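Local coordinates for conserved hypothetical protein (Pyrococcus furiosus, PDB 1Y81), which is of unknown function but belongs to the CoA-binding domain family of Rossmann-like proteins and holds coenzyme A in a pocket of its single chain, at residues E118-F121 and G122-I125; L34-L37 and L38-F42. All coordinates share one frame; numbering follows the deposited sequence.

Interaction 1 of 2, residues E118-F121 and G122-I125; sequences EYSF and GRCI. With COA (coenzyme A), chain C.
Phe-121 and Gly-122 form the corner of the turn that follows strand 118-120, where Phe-121 CB lies 3.2 Å from Gly-122 N. Gly-122 bends the chain with a positive phi of 73°, a conformation that glycine adopts readily. Phe-121 turns its ring away from the turn, and Tyr-119 CE1 sits 3.9 Å above the plane of the Phe-121 ring, over its centre.

Ser-120, just before the corner, meets Arg-123 just after it. With chi1 at -179°, the Ser-120 oxygen swings away from its own backbone N and reaches the side chain of Arg-123, which doubles back through a bend at chi3. Ser-120 OG takes two weak hydrogen bonds there, from Arg-123 NE at 3.0 Å and from Arg-123 NH2 at 3.4 Å. Ser-120 OG donates to a water 2.9 Å away, which also accepts from Arg-123 N, so one hydroxyl meets the arginine side chain directly, though weakly, and its backbone N through the water.

Just beyond, Cys-124 SG is disulfide-bonded to coenzyme A S1P at 2.1 Å, and Cys-124 is also the N-cap of helix 125-128. This is thus the turn after an edge strand of a Rossmann-like parallel sheet, carrying a cysteine of the coenzyme A pocket. It leads from strand 118-120, bonded to strand 96-99, into that short helix, while Tyr-119 and Phe-121 pack on helix 106-115.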
loop_
_atom_site.group_PDB
_atom_site.type_symbol
_atom_site.label_atom_id
_atom_site.label_comp_id
_atom_site.label_asym_id
_atom_site.label_seq_id
_atom_site.Cartn_x
_atom_site.Cartn_y
_atom_site.Cartn_z
ATOM N N GLU A 118 12.369 -5.367 2.613
ATOM C CA GLU A 118 11.644 -5.609 3.862
ATOM C C GLU A 118 10.170 -5.736 3.539
ATOM O O GLU A 118 9.658 -5.007 2.695
ATOM C CB GLU A 118 11.820 -4.457 4.846
ATOM C CG GLU A 118 13.225 -4.201 5.340
ATOM C CD GLU A 118 13.280 -3.023 6.304
ATOM O OE1 GLU A 118 12.700 -3.127 7.406
ATOM O OE2 GLU A 118 13.899 -1.990 5.957
ATOM N N TYR A 119 9.492 -6.666 4.207
ATOM C CA TYR A 119 8.050 -6.830 4.026
ATOM C C TYR A 119 7.390 -7.306 5.301
ATOM O O TYR A 119 8.060 -7.815 6.209
ATOM C CB TYR A 119 7.749 -7.802 2.878
ATOM C CG TYR A 119 8.105 -9.249 3.176
ATOM C CD1 TYR A 119 7.194 -10.096 3.828
ATOM C CD2 TYR A 119 9.354 -9.769 2.819
ATOM C CE1 TYR A 119 7.522 -11.434 4.112
ATOM C CE2 TYR A 119 9.692 -11.099 3.094
ATOM C CZ TYR A 119 8.773 -11.923 3.740
ATOM O OH TYR A 119 9.101 -13.235 4.018
ATOM N N SER A 120 6.067 -7.155 5.355
ATOM C CA SER A 120 5.279 -7.610 6.484
ATOM C C SER A 120 4.086 -8.410 5.965
ATOM O O SER A 120 3.362 -7.952 5.053
ATOM C CB SER A 120 4.827 -6.421 7.341
ATOM O OG SER A 120 4.072 -6.839 8.470
ATOM N N PHE A 121 3.923 -9.624 6.506
ATOM C CA PHE A 121 2.713 -10.445 6.308
ATOM C C PHE A 121 2.021 -10.591 7.657
ATOM O O PHE A 121 2.684 -10.570 8.702
ATOM C CB PHE A 121 3.060 -11.864 5.815
ATOM C CG PHE A 121 3.394 -11.977 4.338
ATOM C CD1 PHE A 121 3.621 -10.843 3.529
ATOM C CD2 PHE A 121 3.513 -13.248 3.757
ATOM C CE1 PHE A 121 3.940 -10.986 2.155
ATOM C CE2 PHE A 121 3.828 -13.400 2.399
ATOM C CZ PHE A 121 4.040 -12.256 1.594
ATOM N N GLY A 122 0.695 -10.734 7.634
ATOM C CA GLY A 122 -0.078 -11.149 8.825
ATOM C C GLY A 122 -0.265 -10.141 9.936
ATOM O O GLY A 122 -0.799 -10.483 11.000
ATOM N N ARG A 123 0.179 -8.905 9.706
ATOM C CA ARG A 123 0.076 -7.836 10.703
ATOM C C ARG A 123 -0.884 -6.757 10.222
ATOM O O ARG A 123 -0.869 -6.365 9.042
ATOM C CB ARG A 123 1.437 -7.203 10.992
ATOM C CG ARG A 123 2.398 -8.093 11.798
ATOM C CD ARG A 123 3.512 -7.270 12.433
ATOM N NE ARG A 123 4.485 -6.788 11.455
ATOM C CZ ARG A 123 5.271 -5.727 11.634
ATOM N NH1 ARG A 123 5.199 -5.008 12.756
ATOM N NH2 ARG A 123 6.127 -5.373 10.681
ATOM N N CYS A 124 -1.704 -6.283 11.151
ATOM C CA CYS A 124 -2.723 -5.301 10.863
ATOM C C CYS A 124 -2.193 -3.861 11.063
ATOM O O CYS A 124 -1.914 -3.472 12.177
ATOM C CB CYS A 124 -3.908 -5.562 11.785
ATOM S SG CYS A 124 -4.755 -7.126 11.464
ATOM N N ILE A 125 -2.097 -3.077 9.977
ATOM C CA ILE A 125 -1.547 -1.695 10.044
ATOM C C ILE A 125 -2.236 -0.761 11.069
ATOM O O ILE A 125 -1.559 0.037 11.721
ATOM C CB ILE A 125 -1.490 -1.004 8.621
ATOM C CG1 ILE A 125 -0.607 0.259 8.625
ATOM C CG2 ILE A 125 -2.881 -0.686 8.107
ATOM C CD1 ILE A 125 0.843 -0.002 8.882
HETATM N N1A COA C . -3.691 -0.651 -7.934
HETATM C C2A COA C . -4.378 -0.020 -6.928
HETATM N N3A COA C . -5.621 -0.468 -6.554
HETATM C C4A COA C . -6.189 -1.514 -7.211
HETATM C C5A COA C . -5.519 -2.172 -8.239
HETATM C C6A COA C . -4.254 -1.735 -8.604
HETATM N N6A COA C . -3.598 -2.337 -9.585
HETATM N N7A COA C . -6.314 -3.181 -8.676
HETATM C C8A COA C . -7.455 -3.169 -7.942
HETATM N N9A COA C . -7.387 -2.142 -7.042
HETATM C C1B COA C . -8.406 -1.709 -6.060
HETATM C C2B COA C . -9.808 -2.226 -6.385
HETATM O O2B COA C . -10.395 -1.626 -7.567
HETATM C C3B COA C . -10.480 -1.903 -5.044
HETATM O O3B COA C . -10.892 -0.553 -4.941
HETATM P P3B COA C . -12.370 -0.084 -5.436
HETATM O O7A COA C . -12.265 1.170 -6.254
HETATM O O8A COA C . -13.166 0.140 -4.200
HETATM O O9A COA C . -12.909 -1.134 -6.359
HETATM C C4B COA C . -9.375 -2.110 -3.999
HETATM O O4B COA C . -8.136 -2.105 -4.728
HETATM C C5B COA C . -9.530 -3.419 -3.200
HETATM O O5B COA C . -9.572 -4.487 -4.123
HETATM P P1A COA C . -10.786 -5.545 -4.120
HETATM O O1A COA C . -10.680 -6.443 -5.328
HETATM O O2A COA C . -12.101 -4.812 -3.979
HETATM O O3A COA C . -10.406 -6.387 -2.801
HETATM P P2A COA C . -11.267 -6.437 -1.447
HETATM O O4A COA C . -12.585 -7.122 -1.704
HETATM O O5A COA C . -11.456 -5.131 -0.765
HETATM O O6A COA C . -10.350 -7.348 -0.507
HETATM C CBP COA C . -8.285 -8.141 0.437
HETATM C CCP COA C . -9.062 -6.919 -0.104
HETATM C CDP COA C . -6.890 -7.645 0.840
HETATM C CEP COA C . -8.119 -9.177 -0.672
HETATM C CAP COA C . -9.038 -8.789 1.621
HETATM O OAP COA C . -8.383 -9.973 2.042
HETATM C C9P COA C . -9.053 -7.770 2.725
HETATM O O9P COA C . -10.147 -6.912 2.822
HETATM N N8P COA C . -7.969 -7.725 3.511
HETATM C C7P COA C . -7.731 -6.755 4.571
HETATM C C6P COA C . -8.437 -7.043 5.841
HETATM C C5P COA C . -8.016 -6.007 6.844
HETATM O O5P COA C . -7.401 -4.962 6.527
HETATM N N4P COA C . -8.392 -6.344 8.050
HETATM C C3P COA C . -8.165 -5.605 9.248
HETATM C C2P COA C . -7.466 -6.486 10.283
HETATM S S1P COA C . -5.801 -6.959 9.708
HETATM O O HOH W 1 1.397 -7.272 7.574
#

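Interaction 2 of 2, residues L34-L37 and L38-F42; sequences LKDL and LSKGF
Leu-37 O receives Phe-42 N at 3.1 Å, a bond that reaches back five residues and, with Gly-41 N to Leu-38 O at 3.0 Å, closes helix 29-39 in a Schellman motif. Gly-41 supplies the positive phi, 83°, that the motif needs. Upstream, the helix still keeps regular bonds from Leu-38 N to Leu-34 O and from Ser-39 N to Lys-35 O, whereas those of Lys-40 N to Asp-36 O and Leu-37 O are weak, where the helix gives way to its cap.

Polar side chains add to this last turn. The Ser-39 hydroxyl, set by a chi1 of 81° between its own N and carbonyl carbon, folds back onto the helix and donates to Asp-36 O; the 2.5 Å from Ser-39 OG to Asp-36 O is unusually short and is not to be read as a sign of strength. Lys-40, its chain extended beyond CG, runs past the Asp-36 carbonyl and ends in a salt bridge, with NZ 2.7 Å from Asp-36 OD2 on the syn lone pair. Lys-40 NZ has a second partner in Thr-129 OG1.

Apolar contacts line the inner side. Leu-34 and Leu-38 lie side by side, their CD1 atoms 3.9 Å apart. Leu-37 CD2 meets Phe-42 CD2 at 4.1 Å, the hydrophobic pairing across the turn that commonly accompanies a Schellman motif; the same ring carries its edge to Leu-37 O, near the ring plane.

In the beta-alpha-beta unit of strand 16-20, helix 29-39 and strand 43-47, the three leucines rest on Val-44, Leu-34 and Leu-37 also reach strand 16-20, and Phe-42 leads into strand 43-47 while covering Ile-17.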
loop_
_atom_site.group_PDB
_atom_site.type_symbol
_atom_site.label_atom_id
_atom_site.label_comp_id
_atom_site.label_asym_id
_atom_site.label_seq_id
_atom_site.Cartn_x
_atom_site.Cartn_y
_atom_site.Cartn_z
ATOM N N LEU A 34 -7.349 4.355 5.164
ATOM C CA LEU A 34 -6.999 5.735 4.774
ATOM C C LEU A 34 -7.458 6.735 5.825
ATOM O O LEU A 34 -6.658 7.579 6.288
ATOM C CB LEU A 34 -7.612 6.091 3.412
ATOM C CG LEU A 34 -7.353 7.515 2.859
ATOM C CD1 LEU A 34 -5.888 7.865 2.898
ATOM C CD2 LEU A 34 -7.850 7.603 1.436
ATOM N N LYS A 35 -8.738 6.647 6.208
ATOM C CA LYS A 35 -9.310 7.550 7.229
ATOM C C LYS A 35 -8.622 7.379 8.586
ATOM O O LYS A 35 -8.258 8.377 9.232
ATOM C CB LYS A 35 -10.829 7.375 7.354
ATOM C CG LYS A 35 -11.584 7.899 6.146
ATOM C CD LYS A 35 -13.068 7.896 6.337
ATOM C CE LYS A 35 -13.781 8.244 5.033
ATOM N NZ LYS A 35 -15.215 7.784 5.010
ATOM N N ASP A 36 -8.412 6.123 8.994
ATOM C CA ASP A 36 -7.737 5.834 10.265
ATOM C C ASP A 36 -6.334 6.449 10.335
ATOM O O ASP A 36 -5.991 7.132 11.324
ATOM C CB ASP A 36 -7.640 4.333 10.516
ATOM C CG ASP A 36 -6.964 4.018 11.843
ATOM O OD1 ASP A 36 -7.603 4.239 12.889
ATOM O OD2 ASP A 36 -5.804 3.584 11.831
ATOM N N LEU A 37 -5.523 6.206 9.297
ATOM C CA LEU A 37 -4.129 6.674 9.282
ATOM C C LEU A 37 -4.025 8.199 9.245
ATOM O O LEU A 37 -3.160 8.771 9.925
ATOM C CB LEU A 37 -3.348 6.039 8.137
ATOM C CG LEU A 37 -3.141 4.517 8.246
ATOM C CD1 LEU A 37 -2.366 4.004 7.036
ATOM C CD2 LEU A 37 -2.457 4.102 9.571
ATOM N N LEU A 38 -4.918 8.846 8.481
ATOM C CA LEU A 38 -5.009 10.320 8.460
ATOM C C LEU A 38 -5.370 10.896 9.827
ATOM O O LEU A 38 -4.813 11.923 10.242
ATOM C CB LEU A 38 -6.040 10.803 7.423
ATOM C CG LEU A 38 -5.718 10.595 5.953
ATOM C CD1 LEU A 38 -6.949 10.921 5.132
ATOM C CD2 LEU A 38 -4.490 11.428 5.510
ATOM N N SER A 39 -6.297 10.226 10.521
ATOM C CA SER A 39 -6.746 10.632 11.859
ATOM C C SER A 39 -5.601 10.571 12.868
ATOM O O SER A 39 -5.613 11.292 13.872
ATOM C CB SER A 39 -7.920 9.758 12.335
ATOM O OG SER A 39 -7.464 8.515 12.868
ATOM N N LYS A 40 -4.617 9.715 12.586
ATOM C CA LYS A 40 -3.456 9.514 13.445
ATOM C C LYS A 40 -2.278 10.433 13.079
ATOM O O LYS A 40 -1.180 10.307 13.649
ATOM C CB LYS A 40 -3.001 8.043 13.393
ATOM C CG LYS A 40 -3.958 7.057 14.056
ATOM C CD LYS A 40 -3.604 5.630 13.680
ATOM C CE LYS A 40 -4.463 4.645 14.444
ATOM N NZ LYS A 40 -4.190 3.258 13.981
ATOM N N GLY A 41 -2.505 11.336 12.122
ATOM C CA GLY A 41 -1.469 12.289 11.684
ATOM C C GLY A 41 -0.441 11.810 10.662
ATOM O O GLY A 41 0.538 12.514 10.395
ATOM N N PHE A 42 -0.645 10.619 10.086
ATOM C CA PHE A 42 0.190 10.153 8.976
ATOM C C PHE A 42 -0.139 10.896 7.680
ATOM O O PHE A 42 -1.285 11.248 7.442
ATOM C CB PHE A 42 -0.004 8.657 8.728
ATOM C CG PHE A 42 0.547 7.784 9.808
ATOM C CD1 PHE A 42 1.900 7.434 9.817
ATOM C CD2 PHE A 42 -0.286 7.298 10.820
ATOM C CE1 PHE A 42 2.427 6.608 10.826
ATOM C CE2 PHE A 42 0.223 6.472 11.840
ATOM C CZ PHE A 42 1.582 6.126 11.848
#

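The two contacts lie toward opposite margins of the parallel sheet, interaction 1 following outer strand 118-120 and interaction 2 preceding outer strand 43-47, with centres about 18 Å apart. Both are local turns, partly buried, that use a glycine of positive phi, yet one leaves a strand and the other a helix. Interaction 1 is mainly polar, a hydroxyl, a guanidinium and a water, beside the disulfide to coenzyme A; interaction 2 combines backbone capping and a salt bridge with leucines packed against the sheet, two of them buried. Thr-129 links their surroundings, its OG1 bonding both Ile-125 O and Lys-40 NZ, and Phe-14 touches Ile-125 and Phe-42.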